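Local coordinates for protein beta-d-glucoside glucohydrolase (PDB 3ZZ1) that probably hydrolyses terminal, non-reducing beta-D-glucosyl residues and releases beta-D-glucose, as a family 3 beta-glucosidase of cellulose breakdown, at residues E100-G105 / Q149-Q154; H182-W187 / L555-K560; Y530-S535 / P569-G574. One frame throughout, in Å; residues are numbered along the deposited sequence.

Contact 1. Residues E100-G105 / Q149-Q154; sequences EVKASG and QSVGVQ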
loop_
_atom_site.group_PDB
_atom_site.type_symbol
_atom_site.label_atom_id
_atom_site.label_comp_id
_atom_site.label_asym_id
_atom_site.label_seq_id
_atom_site.Cartn_x
_atom_site.Cartn_y
_atom_site.Cartn_z
ATOM N N GLU A 100 -4.417 -0.540 18.285
ATOM C CA GLU A 100 -3.979 0.792 18.714
ATOM C C GLU A 100 -5.037 1.858 18.459
ATOM O O GLU A 100 -5.226 2.755 19.279
ATOM C CB GLU A 100 -2.655 1.172 18.043
ATOM C CG GLU A 100 -1.542 0.181 18.352
ATOM C CD GLU A 100 -0.147 0.771 18.292
ATOM O OE1 GLU A 100 -0.001 1.951 17.922
ATOM O OE2 GLU A 100 0.814 0.036 18.623
ATOM N N VAL A 101 -5.728 1.744 17.326
ATOM C CA VAL A 101 -6.798 2.673 16.961
ATOM C C VAL A 101 -7.953 2.617 17.967
ATOM O O VAL A 101 -8.383 3.660 18.471
ATOM C CB VAL A 101 -7.298 2.431 15.513
ATOM C CG1 VAL A 101 -8.481 3.321 15.188
ATOM C CG2 VAL A 101 -6.167 2.677 14.514
ATOM N N LYS A 102 -8.431 1.406 18.270
ATOM C CA LYS A 102 -9.503 1.217 19.247
ATOM C C LYS A 102 -9.053 1.676 20.630
ATOM O O LYS A 102 -9.788 2.382 21.331
ATOM C CB LYS A 102 -9.950 -0.250 19.283
ATOM C CG LYS A 102 -11.151 -0.527 20.179
ATOM C CD LYS A 102 -11.809 -1.846 19.811
ATOM C CE LYS A 102 -12.893 -2.226 20.808
ATOM N NZ LYS A 102 -12.319 -2.761 22.072
ATOM N N ALA A 103 -7.837 1.278 21.010
ATOM C CA ALA A 103 -7.284 1.639 22.310
ATOM C C ALA A 103 -7.171 3.155 22.481
ATOM O O ALA A 103 -7.179 3.659 23.608
ATOM C CB ALA A 103 -5.937 0.962 22.529
ATOM N N SER A 104 -7.084 3.871 21.361
ATOM C CA SER A 104 -7.029 5.335 21.367
ATOM C C SER A 104 -8.423 5.967 21.247
ATOM O O SER A 104 -8.563 7.192 21.267
ATOM C CB SER A 104 -6.114 5.844 20.245
ATOM O OG SER A 104 -4.789 5.363 20.408
ATOM N N GLY A 105 -9.448 5.125 21.116
ATOM C CA GLY A 105 -10.835 5.585 21.091
ATOM C C GLY A 105 -11.249 6.216 19.782
ATOM O O GLY A 105 -12.114 7.094 19.752
ATOM N N GLN A 149 -10.384 -4.765 11.040
ATOM C CA GLN A 149 -11.797 -4.878 11.426
ATOM C C GLN A 149 -12.109 -6.031 12.383
ATOM O O GLN A 149 -13.152 -6.026 13.037
ATOM C CB GLN A 149 -12.707 -4.884 10.189
ATOM C CG GLN A 149 -12.544 -3.622 9.327
ATOM C CD GLN A 149 -13.655 -3.416 8.303
ATOM O OE1 GLN A 149 -14.395 -4.341 7.960
ATOM N NE2 GLN A 149 -13.764 -2.193 7.802
ATOM N N SER A 150 -11.199 -6.993 12.499
ATOM C CA SER A 150 -11.357 -8.079 13.477
ATOM C C SER A 150 -11.304 -7.539 14.908
ATOM O O SER A 150 -11.806 -8.174 15.838
ATOM C CB SER A 150 -10.262 -9.129 13.302
ATOM O OG SER A 150 -9.027 -8.641 13.798
ATOM N N VAL A 151 -10.680 -6.371 15.059
ATOM C CA VAL A 151 -10.507 -5.699 16.344
ATOM C C VAL A 151 -11.744 -4.867 16.691
ATOM O O VAL A 151 -11.967 -4.523 17.852
ATOM C CB VAL A 151 -9.237 -4.796 16.325
ATOM C CG1 VAL A 151 -9.109 -3.979 17.614
ATOM C CG2 VAL A 151 -7.996 -5.642 16.100
ATOM N N GLY A 152 -12.550 -4.556 15.681
ATOM C CA GLY A 152 -13.776 -3.792 15.886
ATOM C C GLY A 152 -13.581 -2.333 15.533
ATOM O O GLY A 152 -14.189 -1.443 16.139
ATOM N N VAL A 153 -12.724 -2.102 14.542
ATOM C CA VAL A 153 -12.410 -0.767 14.050
ATOM C C VAL A 153 -12.847 -0.689 12.596
ATOM O O VAL A 153 -12.759 -1.683 11.873
ATOM C CB VAL A 153 -10.882 -0.482 14.160
ATOM C CG1 VAL A 153 -10.511 0.874 13.544
ATOM C CG2 VAL A 153 -10.432 -0.553 15.611
ATOM N N GLN A 154 -13.323 0.481 12.172
ATOM C CA GLN A 154 -13.688 0.699 10.772
ATOM C C GLN A 154 -12.459 1.049 9.931
ATOM O O GLN A 154 -11.695 1.953 10.279
ATOM C CB GLN A 154 -14.730 1.816 10.639
ATOM C CG GLN A 154 -16.066 1.547 11.310
ATOM C CD GLN A 154 -17.119 2.568 10.916
ATOM O OE1 GLN A 154 -17.155 3.023 9.775
ATOM N NE2 GLN A 154 -17.983 2.930 11.856
#
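Val153 packs on the last turn of the helix that carries Val101 and Lys102, and its two methyl branches each meet a different residue of that helix. One branch, CG1, lies anti to the backbone N (chi1 175°) and meets the CG1 methyl of Val101 at 3.6 Å, the two valines crossing obliquely. The other branch, CG2, rests on the next residue of the helix, 3.7 Å from Lys102 CB. Val151 adds a third methyl further out: its CG1 comes within 4.2 Å of that same Lys102 CB, so that two valine branches close on the root of one lysine.

Beyond CB the lysine contact changes character. Its chain runs past Val151 with CD 3.3 Å from Val151 O, an aliphatic carbon beside a carbonyl oxygen. The chain is modelled in two conformers, so this outer touch is less certain than the one at CB.

Both helices end close to the contact. The first closes in a Schellman motif with Gly105 at positive phi, where Gly105 N reaches Lys102 O at 2.8 Å, and Ser104 OG donates back to Glu100 O over 2.9 Å. On the other segment Gly152 breaks the helical course with phi of 100°, where any side chain would be jammed against Val151 O. This turn lets Val151 and Val153 both point to helix 87-103.

Each segment marks the passage from a helix to a strand, 87-103 into 108-109 and 134-150 into 154-160. The two strands are parallel neighbours in the sheet of the TIM-barrel-type domain, where Gln154 bonds through its backbone to His107 and Ile109. Val101 also packs on Ile109, and Val151 on Gln95 and Glu99, so the turn after helix 134-150 lies against the C-terminal part of helix 87-103, just before these adjacent strands.

Contact 2. Residues H182-W187 / L555-K560; sequences HELYTW and LFIDYK
Glu183 OE1 is gripped twice, by a salt bridge from Arg179 NE and a hydrogen bond from Trp679 N, and this holds the carboxylate where it also meets Leu555. There the other oxygen, OE2, lies 3.6 Å from Leu555 CD1, while Leu555 CD2 sits 3.9 Å from Glu183 CB; the two side chains cross at about a right angle.

Leu184 is the apolar centre. Its CD2 and the CD1 of Ile557 meet tip to tip at 3.9 Å, and its CD1 lies 3.6 Å from Lys560 NZ as the extended lysine slides past in the opposite direction. Ile557 CG1 stands between the backbone N and the carbonyl carbon (chi1 68°), which leaves CG2 turned to Tyr185 OH at 3.6 Å. Within the helix, Leu184 CG sits over the centre of the Tyr185 ring. An alanine in place of Ile557 would probably open a gap against both Leu184 methyls and leave the tyrosine hydroxyl without its apolar neighbour.

Helix 178-194, from the TIM-barrel-type domain, thus packs against the turn leading into helix 559-564 of the C-terminal family region: a buried seam between parts of a multidomain family 3 glycoside hydrolase.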
loop_
_atom_site.group_PDB
_atom_site.type_symbol
_atom_site.label_atom_id
_atom_site.label_comp_id
_atom_site.label_asym_id
_atom_site.label_seq_id
_atom_site.Cartn_x
_atom_site.Cartn_y
_atom_site.Cartn_z
ATOM N N HIS A 182 -11.700 -0.693 -14.635
ATOM C CA HIS A 182 -12.224 -1.837 -13.886
ATOM C C HIS A 182 -11.172 -2.895 -13.560
ATOM O O HIS A 182 -11.094 -3.370 -12.427
ATOM C CB HIS A 182 -13.349 -2.507 -14.670
ATOM C CG HIS A 182 -14.648 -1.770 -14.616
ATOM N ND1 HIS A 182 -15.588 -1.993 -13.633
ATOM C CD2 HIS A 182 -15.171 -0.824 -15.431
ATOM C CE1 HIS A 182 -16.628 -1.206 -13.836
ATOM N NE2 HIS A 182 -16.406 -0.493 -14.925
ATOM N N GLU A 183 -10.386 -3.266 -14.565
ATOM C CA GLU A 183 -9.531 -4.447 -14.503
ATOM C C GLU A 183 -8.190 -4.198 -13.805
ATOM O O GLU A 183 -7.568 -5.131 -13.290
ATOM C CB GLU A 183 -9.307 -4.995 -15.913
ATOM C CG GLU A 183 -8.669 -6.368 -15.972
ATOM C CD GLU A 183 -8.684 -6.943 -17.371
ATOM O OE1 GLU A 183 -9.742 -6.861 -18.043
ATOM O OE2 GLU A 183 -7.642 -7.480 -17.798
ATOM N N LEU A 184 -7.753 -2.945 -13.799
ATOM C CA LEU A 184 -6.490 -2.581 -13.165
ATOM C C LEU A 184 -6.718 -1.810 -11.867
ATOM O O LEU A 184 -6.354 -2.274 -10.784
ATOM C CB LEU A 184 -5.606 -1.779 -14.138
ATOM C CG LEU A 184 -4.190 -1.371 -13.699
ATOM C CD1 LEU A 184 -3.372 -2.546 -13.192
ATOM C CD2 LEU A 184 -3.453 -0.680 -14.829
ATOM N N TYR A 185 -7.340 -0.641 -11.978
ATOM C CA TYR A 185 -7.443 0.274 -10.840
ATOM C C TYR A 185 -8.530 -0.061 -9.819
ATOM O O TYR A 185 -8.292 0.059 -8.617
ATOM C CB TYR A 185 -7.514 1.724 -11.324
ATOM C CG TYR A 185 -6.265 2.087 -12.096
ATOM C CD1 TYR A 185 -5.071 2.361 -11.429
ATOM C CD2 TYR A 185 -6.260 2.103 -13.490
ATOM C CE1 TYR A 185 -3.916 2.671 -12.128
ATOM C CE2 TYR A 185 -5.106 2.410 -14.200
ATOM C CZ TYR A 185 -3.937 2.691 -13.507
ATOM O OH TYR A 185 -2.785 2.991 -14.190
ATOM N N THR A 186 -9.699 -0.486 -10.285
ATOM C CA THR A 186 -10.805 -0.826 -9.379
ATOM C C THR A 186 -10.575 -2.177 -8.705
ATOM O O THR A 186 -10.999 -2.383 -7.573
ATOM C CB THR A 186 -12.181 -0.803 -10.096
ATOM O OG1 THR A 186 -12.358 0.455 -10.751
ATOM C CG2 THR A 186 -13.315 -0.977 -9.098
ATOM N N TRP A 187 -9.888 -3.081 -9.404
ATOM C CA TRP A 187 -9.593 -4.434 -8.909
ATOM C C TRP A 187 -9.298 -4.531 -7.396
ATOM O O TRP A 187 -9.954 -5.313 -6.696
ATOM C CB TRP A 187 -8.461 -5.073 -9.735
ATOM C CG TRP A 187 -8.050 -6.462 -9.284
ATOM C CD1 TRP A 187 -7.404 -6.793 -8.122
ATOM C CD2 TRP A 187 -8.236 -7.690 -10.000
ATOM N NE1 TRP A 187 -7.190 -8.148 -8.065
ATOM C CE2 TRP A 187 -7.689 -8.726 -9.202
ATOM C CE3 TRP A 187 -8.818 -8.020 -11.233
ATOM C CZ2 TRP A 187 -7.705 -10.069 -9.599
ATOM C CZ3 TRP A 187 -8.833 -9.359 -11.629
ATOM C CH2 TRP A 187 -8.274 -10.364 -10.812
ATOM N N LEU A 555 -3.866 -1.078 -19.662
ATOM C CA LEU A 555 -3.541 -2.160 -18.729
ATOM C C LEU A 555 -2.042 -2.390 -18.525
ATOM O O LEU A 555 -1.648 -3.136 -17.628
ATOM C CB LEU A 555 -4.185 -3.470 -19.191
ATOM C CG LEU A 555 -5.709 -3.561 -19.218
ATOM C CD1 LEU A 555 -6.105 -4.900 -19.817
ATOM C CD2 LEU A 555 -6.294 -3.390 -17.808
ATOM N N PHE A 556 -1.218 -1.748 -19.348
ATOM C CA PHE A 556 0.217 -2.030 -19.391
ATOM C C PHE A 556 1.031 -1.040 -18.558
ATOM O O PHE A 556 1.643 -0.115 -19.096
ATOM C CB PHE A 556 0.711 -2.063 -20.846
ATOM C CG PHE A 556 0.081 -3.145 -21.681
ATOM C CD1 PHE A 556 -1.207 -2.991 -22.197
ATOM C CD2 PHE A 556 0.781 -4.316 -21.965
ATOM C CE1 PHE A 556 -1.791 -3.989 -22.972
ATOM C CE2 PHE A 556 0.203 -5.320 -22.742
ATOM C CZ PHE A 556 -1.090 -5.156 -23.244
ATOM N N ILE A 557 1.014 -1.237 -17.241
ATOM C CA ILE A 557 1.829 -0.449 -16.314
ATOM C C ILE A 557 2.958 -1.295 -15.719
ATOM O O ILE A 557 2.850 -2.528 -15.648
ATOM C CB ILE A 557 0.982 0.214 -15.177
ATOM C CG1 ILE A 557 0.400 -0.837 -14.218
ATOM C CG2 ILE A 557 -0.107 1.110 -15.782
ATOM C CD1 ILE A 557 -0.144 -0.270 -12.898
ATOM N N ASP A 558 4.033 -0.623 -15.308
ATOM C CA ASP A 558 5.192 -1.261 -14.672
ATOM C C ASP A 558 5.647 -2.505 -15.451
ATOM O O ASP A 558 5.897 -2.418 -16.651
ATOM C CB ASP A 558 4.904 -1.564 -13.190
ATOM C CG ASP A 558 6.171 -1.861 -12.389
ATOM O OD1 ASP A 558 6.861 -0.914 -11.954
ATOM O OD2 ASP A 558 6.460 -3.053 -12.177
ATOM N N TYR A 559 5.721 -3.658 -14.786
ATOM C CA TYR A 559 6.289 -4.869 -15.393
ATOM C C TYR A 559 5.540 -5.348 -16.640
ATOM O O TYR A 559 6.124 -6.000 -17.505
ATOM C CB TYR A 559 6.440 -5.998 -14.362
ATOM C CG TYR A 559 5.157 -6.673 -13.917
ATOM C CD1 TYR A 559 4.669 -7.789 -14.593
ATOM C CD2 TYR A 559 4.453 -6.222 -12.798
ATOM C CE1 TYR A 559 3.499 -8.428 -14.188
ATOM C CE2 TYR A 559 3.281 -6.850 -12.385
ATOM C CZ TYR A 559 2.811 -7.956 -13.090
ATOM O OH TYR A 559 1.660 -8.602 -12.697
ATOM N N LYS A 560 4.256 -5.009 -16.729
ATOM C CA LYS A 560 3.435 -5.362 -17.886
ATOM C C LYS A 560 3.886 -4.586 -19.127
ATOM O O LYS A 560 3.868 -5.119 -20.236
ATOM C CB LYS A 560 1.950 -5.118 -17.584
ATOM C CG LYS A 560 1.436 -5.923 -16.396
ATOM C CD LYS A 560 0.211 -5.287 -15.757
ATOM C CE LYS A 560 -0.309 -6.157 -14.628
ATOM N NZ LYS A 560 -1.430 -5.501 -13.914
#

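Contact 3. Residues Y530-S535 / P569-G574; sequences YTIAKS and PRYEFG
A classic beta bulge joins these segments, with Arg570 and Tyr571 both set against Ile532. The single antiparallel bridge is a hydrogen-bonded pair: Ile532 N donates to Tyr571 O at 2.9 Å and 159°, and Tyr571 N returns to Ile532 O at 2.9 Å and 167°, the straighter of the two. Beside this pair, Thr531 splits its branches. CG2, anti to the backbone N, presses on Pro569 CB at 3.5 Å, whereas OG1 faces Phe573 N across a water. That water donates to Thr531 OG1 at 2.7 Å and accepts from Phe573 N at 3.0 Å, bridging the threonine hydroxyl to the backbone N-H. Thr531 OG1 has a further partner in Asp558 OD2. At the bridge itself, Ile532 CB and Tyr571 CB touch at 4.2 Å.

At the other end the extended Lys534 chain crosses Arg570 at about a right angle and lays CE over one face of the guanidinium, 3.7 Å above its plane and offset toward the rim. Arg570 CG, anti to its backbone N, lies over one face of the Tyr571 ring, also toward the rim; the bends at chi2 and chi3 then direct the guanidinium to Lys534.

Lys534 NZ and Arg570 NH2 come within 4.1 Å, a proximity of like charges that is likely to be unfavourable by itself and is probably eased by the salt bridge from Arg570 NE to Glu489.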
loop_
_atom_site.group_PDB
_atom_site.type_symbol
_atom_site.label_atom_id
_atom_site.label_comp_id
_atom_site.label_asym_id
_atom_site.label_seq_id
_atom_site.Cartn_x
_atom_site.Cartn_y
_atom_site.Cartn_z
ATOM N N TYR A 530 7.784 -3.253 -7.309
ATOM C CA TYR A 530 7.823 -2.402 -8.500
ATOM C C TYR A 530 9.079 -2.720 -9.311
ATOM O O TYR A 530 9.979 -3.406 -8.818
ATOM C CB TYR A 530 7.758 -0.907 -8.142
ATOM C CG TYR A 530 8.604 -0.482 -6.963
ATOM C CD1 TYR A 530 9.995 -0.393 -7.064
ATOM C CD2 TYR A 530 8.009 -0.148 -5.747
ATOM C CE1 TYR A 530 10.770 0.006 -5.979
ATOM C CE2 TYR A 530 8.773 0.246 -4.658
ATOM C CZ TYR A 530 10.151 0.323 -4.781
ATOM O OH TYR A 530 10.905 0.720 -3.700
ATOM N N THR A 531 9.121 -2.234 -10.552
ATOM C CA THR A 531 10.244 -2.454 -11.457
ATOM C C THR A 531 11.307 -1.364 -11.300
ATOM O O THR A 531 10.989 -0.177 -11.274
ATOM C CB THR A 531 9.764 -2.501 -12.939
ATOM O OG1 THR A 531 8.970 -3.672 -13.157
ATOM C CG2 THR A 531 10.942 -2.515 -13.906
ATOM N N ILE A 532 12.566 -1.781 -11.178
ATOM C CA ILE A 532 13.699 -0.858 -11.211
ATOM C C ILE A 532 14.349 -0.974 -12.585
ATOM O O ILE A 532 14.988 -1.991 -12.911
ATOM C CB ILE A 532 14.721 -1.118 -10.066
ATOM C CG1 ILE A 532 14.044 -0.930 -8.698
ATOM C CG2 ILE A 532 15.956 -0.202 -10.219
ATOM C CD1 ILE A 532 14.875 -1.370 -7.503
ATOM N N ALA A 533 14.151 0.061 -13.397
ATOM C CA ALA A 533 14.624 0.067 -14.779
ATOM C C ALA A 533 16.101 0.426 -14.873
ATOM O O ALA A 533 16.712 0.843 -13.884
ATOM C CB ALA A 533 13.802 1.036 -15.609
ATOM N N LYS A 534 16.660 0.262 -16.072
ATOM C CA LYS A 534 18.017 0.717 -16.378
ATOM C C LYS A 534 18.039 2.193 -16.777
ATOM O O LYS A 534 19.094 2.831 -16.754
ATOM C CB LYS A 534 18.638 -0.136 -17.492
ATOM C CG LYS A 534 18.861 -1.589 -17.116
ATOM C CD LYS A 534 19.653 -2.331 -18.182
ATOM C CE LYS A 534 19.774 -3.798 -17.828
ATOM N NZ LYS A 534 20.546 -4.571 -18.838
ATOM N N SER A 535 16.872 2.726 -17.137
ATOM C CA SER A 535 16.747 4.103 -17.616
ATOM C C SER A 535 15.398 4.700 -17.207
ATOM O O SER A 535 14.398 3.981 -17.160
ATOM C CB SER A 535 16.887 4.134 -19.143
ATOM O OG SER A 535 16.745 5.451 -19.648
ATOM N N PRO A 569 14.533 -4.802 -17.552
ATOM C CA PRO A 569 14.795 -3.925 -16.419
ATOM C C PRO A 569 16.113 -4.309 -15.763
ATOM O O PRO A 569 16.664 -5.375 -16.060
ATOM C CB PRO A 569 13.620 -4.194 -15.474
ATOM C CG PRO A 569 13.012 -5.479 -15.911
ATOM C CD PRO A 569 13.586 -5.884 -17.228
ATOM N N ARG A 570 16.632 -3.442 -14.904
ATOM C CA ARG A 570 17.771 -3.818 -14.079
ATOM C C ARG A 570 17.309 -4.889 -13.097
ATOM O O ARG A 570 17.870 -5.987 -13.055
ATOM C CB ARG A 570 18.358 -2.602 -13.351
ATOM C CG ARG A 570 19.487 -2.915 -12.348
ATOM C CD ARG A 570 20.611 -3.797 -12.923
ATOM N NE ARG A 570 21.368 -3.128 -13.978
ATOM C CZ ARG A 570 22.128 -3.752 -14.878
ATOM N NH1 ARG A 570 22.248 -5.073 -14.865
ATOM N NH2 ARG A 570 22.772 -3.048 -15.801
ATOM N N TYR A 571 16.274 -4.559 -12.326
ATOM C CA TYR A 571 15.668 -5.494 -11.388
ATOM C C TYR A 571 14.158 -5.522 -11.598
ATOM O O TYR A 571 13.471 -4.508 -11.411
ATOM C CB TYR A 571 16.012 -5.110 -9.949
ATOM C CG TYR A 571 17.498 -5.000 -9.670
ATOM C CD1 TYR A 571 18.350 -6.083 -9.891
ATOM C CD2 TYR A 571 18.045 -3.826 -9.177
ATOM C CE1 TYR A 571 19.707 -5.994 -9.637
ATOM C CE2 TYR A 571 19.404 -3.728 -8.912
ATOM C CZ TYR A 571 20.227 -4.818 -9.150
ATOM O OH TYR A 571 21.573 -4.733 -8.896
ATOM N N GLU A 572 13.654 -6.686 -11.999
ATOM C CA GLU A 572 12.244 -6.853 -12.353
ATOM C C GLU A 572 11.316 -6.962 -11.140
ATOM O O GLU A 572 11.764 -7.230 -10.018
ATOM C CB GLU A 572 12.064 -8.070 -13.271
ATOM C CG GLU A 572 12.313 -9.431 -12.609
ATOM C CD GLU A 572 13.788 -9.836 -12.557
ATOM O OE1 GLU A 572 14.673 -9.006 -12.882
ATOM O OE2 GLU A 572 14.059 -10.999 -12.184
ATOM N N PHE A 573 10.025 -6.738 -11.379
ATOM C CA PHE A 573 8.976 -6.963 -10.381
ATOM C C PHE A 573 9.089 -8.390 -9.859
ATOM O O PHE A 573 9.205 -9.332 -10.644
ATOM C CB PHE A 573 7.592 -6.736 -11.013
ATOM C CG PHE A 573 6.429 -6.989 -10.081
ATOM C CD1 PHE A 573 5.848 -8.249 -9.998
ATOM C CD2 PHE A 573 5.898 -5.958 -9.312
ATOM C CE1 PHE A 573 4.767 -8.485 -9.149
ATOM C CE2 PHE A 573 4.822 -6.184 -8.457
ATOM C CZ PHE A 573 4.258 -7.444 -8.372
ATOM N N GLY A 574 9.062 -8.539 -8.537
ATOM C CA GLY A 574 9.164 -9.846 -7.902
ATOM C C GLY A 574 10.583 -10.374 -7.733
ATOM O O GLY A 574 10.768 -11.529 -7.357
HETATM O O HOH W 1 9.751 -6.004 -14.319
#

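How the contacts relate
Contacts 2 and 3 are buried; contact 1 is only partly so and lies on the opposite side of the chain's centre from both. Contact 1 stays within the barrel-type domain, contact 3 within the C-terminal family region, and contact 2 spans the two. Side-chain packing carries the first two, whereas contact 3 alone is tied by backbone bonds and a water. Contacts 2 and 3 have centres about 17 Å apart and alternate along the chain. They meet directly through the Asp558 side chain and the stacked rings of Tyr559 and Phe573, so the start of helix 559-564, which belongs to contact 2, also packs on contact 3.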